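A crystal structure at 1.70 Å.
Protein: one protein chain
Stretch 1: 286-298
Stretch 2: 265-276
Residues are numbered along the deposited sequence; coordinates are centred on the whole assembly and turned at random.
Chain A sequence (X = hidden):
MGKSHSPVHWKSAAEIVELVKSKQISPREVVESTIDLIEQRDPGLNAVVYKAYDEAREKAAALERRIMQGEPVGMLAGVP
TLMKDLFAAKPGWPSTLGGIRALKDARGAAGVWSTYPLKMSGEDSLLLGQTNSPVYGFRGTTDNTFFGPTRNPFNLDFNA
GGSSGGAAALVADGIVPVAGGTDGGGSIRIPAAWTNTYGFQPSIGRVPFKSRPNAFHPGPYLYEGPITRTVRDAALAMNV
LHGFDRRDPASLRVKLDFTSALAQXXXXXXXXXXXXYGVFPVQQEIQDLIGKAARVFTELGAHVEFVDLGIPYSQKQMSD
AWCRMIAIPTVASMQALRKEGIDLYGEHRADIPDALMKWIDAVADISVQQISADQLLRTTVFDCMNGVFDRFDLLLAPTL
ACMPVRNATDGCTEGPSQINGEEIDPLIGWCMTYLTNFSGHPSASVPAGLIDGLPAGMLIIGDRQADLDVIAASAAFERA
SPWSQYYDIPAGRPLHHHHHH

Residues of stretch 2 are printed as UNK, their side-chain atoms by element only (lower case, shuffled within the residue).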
# COMPACT_ATOMS: atom_id res chain seq x y z
N ILE A 286 20.85 -3.70 -3.01
CA ILE A 286 19.77 -2.71 -3.02
C ILE A 286 20.37 -1.31 -2.98
O ILE A 286 20.03 -0.44 -3.79
CB ILE A 286 18.83 -2.92 -1.85
CG1 ILE A 286 17.97 -4.17 -2.10
CG2 ILE A 286 17.91 -1.65 -1.66
CD1 ILE A 286 17.08 -4.54 -0.90
N GLN A 287 21.35 -1.09 -2.09
CA GLN A 287 22.04 0.20 -2.09
C GLN A 287 22.60 0.55 -3.47
O GLN A 287 22.44 1.67 -3.96
CB GLN A 287 23.17 0.22 -1.07
CG GLN A 287 22.74 -0.02 0.34
CD GLN A 287 23.86 0.29 1.34
OE1 GLN A 287 24.55 1.31 1.22
NE2 GLN A 287 24.05 -0.60 2.32
N ASP A 288 23.28 -0.40 -4.10
CA ASP A 288 23.85 -0.12 -5.40
C ASP A 288 22.81 0.20 -6.46
O ASP A 288 23.02 1.08 -7.32
CB ASP A 288 24.69 -1.32 -5.90
CG ASP A 288 25.92 -1.57 -5.04
OD1 ASP A 288 26.30 -0.68 -4.24
OD2 ASP A 288 26.50 -2.67 -5.18
N LEU A 289 21.69 -0.51 -6.42
CA LEU A 289 20.65 -0.32 -7.41
C LEU A 289 20.06 1.08 -7.25
O LEU A 289 19.76 1.76 -8.22
CB LEU A 289 19.55 -1.39 -7.25
CG LEU A 289 18.41 -1.33 -8.25
CD1 LEU A 289 18.88 -1.68 -9.66
CD2 LEU A 289 17.26 -2.28 -7.77
N ILE A 290 19.90 1.52 -6.01
CA ILE A 290 19.31 2.85 -5.76
C ILE A 290 20.31 3.96 -6.14
O ILE A 290 19.92 5.03 -6.63
CB ILE A 290 18.83 3.00 -4.30
CG1 ILE A 290 17.76 1.94 -3.97
CG2 ILE A 290 18.33 4.44 -4.02
CD1 ILE A 290 16.68 1.79 -4.96
N GLY A 291 21.61 3.72 -5.92
CA GLY A 291 22.60 4.68 -6.36
C GLY A 291 22.52 4.89 -7.86
O GLY A 291 22.70 6.01 -8.36
N LYS A 292 22.29 3.81 -8.59
CA LYS A 292 22.16 3.88 -10.04
C LYS A 292 20.88 4.61 -10.41
O LYS A 292 20.87 5.50 -11.26
CB LYS A 292 22.11 2.45 -10.58
CG LYS A 292 22.28 2.33 -12.08
CD LYS A 292 22.56 0.86 -12.45
CE LYS A 292 23.34 0.74 -13.76
NZ LYS A 292 23.87 -0.67 -13.92
N ALA A 293 19.78 4.24 -9.75
CA ALA A 293 18.49 4.84 -10.08
C ALA A 293 18.50 6.34 -9.86
O ALA A 293 17.93 7.08 -10.62
CB ALA A 293 17.37 4.19 -9.25
N ALA A 294 19.17 6.79 -8.80
CA ALA A 294 19.21 8.20 -8.49
C ALA A 294 19.85 9.00 -9.62
O ALA A 294 19.51 10.15 -9.87
CB ALA A 294 20.00 8.44 -7.19
N ARG A 295 20.79 8.38 -10.32
CA ARG A 295 21.50 9.06 -11.39
C ARG A 295 20.61 9.29 -12.59
O ARG A 295 20.91 10.14 -13.43
CB ARG A 295 22.76 8.29 -11.76
CG ARG A 295 23.85 8.54 -10.70
CD ARG A 295 24.97 7.58 -10.82
NE ARG A 295 26.14 8.08 -10.08
CZ ARG A 295 26.40 7.83 -8.81
NH1 ARG A 295 25.58 7.07 -8.07
NH2 ARG A 295 27.53 8.33 -8.27
N VAL A 296 19.50 8.57 -12.66
CA VAL A 296 18.55 8.82 -13.74
C VAL A 296 18.10 10.27 -13.67
O VAL A 296 17.93 10.94 -14.69
CB VAL A 296 17.36 7.85 -13.68
CG1 VAL A 296 16.24 8.27 -14.71
CG2 VAL A 296 17.84 6.41 -13.93
N PHE A 297 17.93 10.78 -12.45
CA PHE A 297 17.45 12.14 -12.28
C PHE A 297 18.48 13.20 -12.69
O PHE A 297 18.11 14.26 -13.17
CB PHE A 297 17.03 12.37 -10.85
CG PHE A 297 15.79 11.60 -10.48
CD1 PHE A 297 14.56 11.96 -11.00
CD2 PHE A 297 15.85 10.52 -9.62
CE1 PHE A 297 13.39 11.22 -10.66
CE2 PHE A 297 14.69 9.80 -9.28
CZ PHE A 297 13.47 10.17 -9.80
N THR A 298 19.76 12.89 -12.52
CA THR A 298 20.78 13.87 -12.88
C THR A 298 20.76 14.05 -14.40
O THR A 298 21.04 15.14 -14.89
CB THR A 298 22.20 13.44 -12.44
OG1 THR A 298 22.61 12.32 -13.21
CG2 THR A 298 22.26 13.11 -10.98
N UNK A 265 8.17 17.06 -15.33
CA UNK A 265 9.62 16.84 -15.28
C UNK A 265 10.22 17.26 -13.94
O UNK A 265 9.51 17.63 -13.00
N UNK A 266 11.56 17.21 -13.84
CA UNK A 266 12.23 17.51 -12.57
C UNK A 266 13.42 18.46 -12.81
O UNK A 266 14.30 18.58 -11.97
c UNK A 266 12.77 16.23 -11.88
c UNK A 266 11.58 15.30 -11.50
c UNK A 266 13.71 15.50 -12.81
N UNK A 267 13.42 19.14 -13.94
CA UNK A 267 14.54 20.01 -14.27
C UNK A 267 14.69 21.08 -13.19
O UNK A 267 13.71 21.76 -12.85
n UNK A 267 18.56 19.02 -18.59
c UNK A 267 14.27 20.72 -15.60
c UNK A 267 14.76 19.99 -16.79
c UNK A 267 15.56 20.94 -17.73
c UNK A 267 17.27 19.37 -18.51
n UNK A 267 16.93 20.48 -17.88
n UNK A 267 16.34 18.60 -19.06
N UNK A 268 15.91 21.21 -12.68
CA UNK A 268 16.23 22.22 -11.69
C UNK A 268 15.93 21.81 -10.26
O UNK A 268 16.28 22.53 -9.31
N UNK A 269 15.28 20.67 -10.06
CA UNK A 269 14.98 20.25 -8.70
C UNK A 269 16.22 19.84 -7.95
O UNK A 269 17.16 19.33 -8.55
c UNK A 269 11.94 20.61 -8.43
c UNK A 269 13.98 19.08 -8.71
c UNK A 269 12.60 19.49 -9.27
n UNK A 269 9.91 22.01 -8.22
c UNK A 269 10.49 20.83 -8.89
N UNK A 270 16.21 20.05 -6.64
CA UNK A 270 17.32 19.69 -5.76
C UNK A 270 16.89 18.46 -5.02
O UNK A 270 15.88 18.46 -4.30
c UNK A 270 17.60 20.79 -4.74
c UNK A 270 18.80 22.92 -4.19
c UNK A 270 18.20 22.04 -5.31
c UNK A 270 19.57 22.10 -3.09
n UNK A 270 20.82 21.34 -3.56
N UNK A 271 17.62 17.39 -5.21
CA UNK A 271 17.17 16.09 -4.74
C UNK A 271 18.21 15.55 -3.77
O UNK A 271 19.40 15.50 -4.09
c UNK A 271 15.61 14.75 -8.05
c UNK A 271 17.00 15.13 -5.89
c UNK A 271 16.60 13.73 -5.38
c UNK A 271 15.94 15.69 -6.87
N UNK A 272 17.76 15.15 -2.58
CA UNK A 272 18.65 14.51 -1.62
C UNK A 272 18.55 13.00 -1.75
O UNK A 272 17.52 12.50 -2.19
N UNK A 273 19.66 12.30 -1.47
CA UNK A 273 19.71 10.84 -1.63
C UNK A 273 20.26 10.22 -0.34
O UNK A 273 21.24 10.72 0.23
c UNK A 273 19.72 8.20 -3.27
c UNK A 273 20.64 10.48 -2.81
c UNK A 273 20.97 9.01 -2.98
c UNK A 273 22.03 8.83 -4.11
N UNK A 274 19.61 9.17 0.15
CA UNK A 274 20.18 8.38 1.25
C UNK A 274 20.03 6.91 0.92
O UNK A 274 19.02 6.51 0.37
c UNK A 274 17.94 8.45 2.53
c UNK A 274 19.51 8.68 2.59
o UNK A 274 20.10 7.87 3.61
N UNK A 275 21.04 6.09 1.22
CA UNK A 275 20.90 4.66 0.96
C UNK A 275 20.41 3.86 2.16
O UNK A 275 20.13 2.68 2.04
c UNK A 275 24.05 4.31 -1.30
c UNK A 275 22.68 4.83 -0.85
c UNK A 275 22.23 4.09 0.41
c UNK A 275 21.65 4.71 -2.00
N UNK A 276 20.29 4.48 3.34
CA UNK A 276 19.88 3.76 4.52
C UNK A 276 19.38 4.66 5.64
O UNK A 276 19.21 4.20 6.77
o UNK A 276 22.25 5.02 5.36
n UNK A 276 23.44 3.10 5.55
c UNK A 276 22.29 3.78 5.36
c UNK A 276 21.08 2.93 5.05

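Position 265 has no side-chain atoms, and its phi of 76° is a value that by itself favours glycine: Gly-265, which does not touch the helix. Position 266 carries three carbons, one bearing the other two, a fork at CB with no heteroatom. That is valine. Val-266 points toward the helix, and its CG2 lies 4.1 Å from Phe-297 CD1, at the edge of the ring and near its plane.

Position 267 has three carbons, a nitrogen, then a carbon carrying two more nitrogens, the guanidinium pattern of arginine. Arg-267 starts away from the helix and makes no contact with it. Position 268 again lacks side-chain atoms, and its phi is 86°. It is Gly-268, sitting in the type II turn that runs from Val-266 to position 269, where a positive phi suits glycine. Position 269 shows four carbons in a row ending in nitrogen: Lys-269, whose N closes the turn on Val-266 O at 3.0 Å. Position 270 repeats the chain of four carbons and a nitrogen, so it is Lys-270, the first strand residue; its side chain stays more than 10 Å from the helix.

Position 271 has four carbons, forked at the first, one arm two carbons long. This is isoleucine, and CD1 of Ile-271, at the end of the longer arm, meets Phe-297 CB at 3.9 Å. Position 272 is bare, with a phi of -95° that would not demand glycine; the absence of atoms alone makes it Gly-272, out of reach of the helix. Position 273 has four carbons forked at the second, which is leucine. CD2 of Leu-273 is 3.7 Å from Ala-294 CB, and its CD1 is 4.1 Å from Ile-290 CG2.

Position 274 has one carbon bearing an oxygen and a carbon, the small polar fork of threonine. Thr-274 points away from the helix. Position 275, again four carbons forked at the second, is leucine, and Leu-275 has the largest covered area of the stretch. Its CD2 lies 3.7 Å from Gln-287 O, 3.9 Å from Ile-290 CG2 and 4.0 Å from Gly-291 N, while its CB approaches Gln-287 OE1 at 3.7 Å. Position 276 has two carbons, the second carrying an oxygen and a nitrogen: Asn-276, whose N makes a weak hydrogen bond to Thr-274 OG1 at 3.4 Å.

The rule is alternation. The strand runs almost antiparallel to the helix, at 175°, and Ile-271, Leu-273 and Leu-275 all point toward it, two residues apart, while Gly-272 and Thr-274 take no part. On the helix, Gln-287, Ile-290, Ala-294 and Phe-297 recur at steps of three or four, with Gly-291 beside Ile-290, on one stripe. No hydrogen bond crosses; packing joins the two. Ala-294 CB packs against Leu-273, and Leu-275 reaches the backbone at Gly-291, where a CB would also have had room. At the other end Phe-297 spans Val-266 and Ile-271.

Stretch 2 265-276: GVRGKKIGLTLN
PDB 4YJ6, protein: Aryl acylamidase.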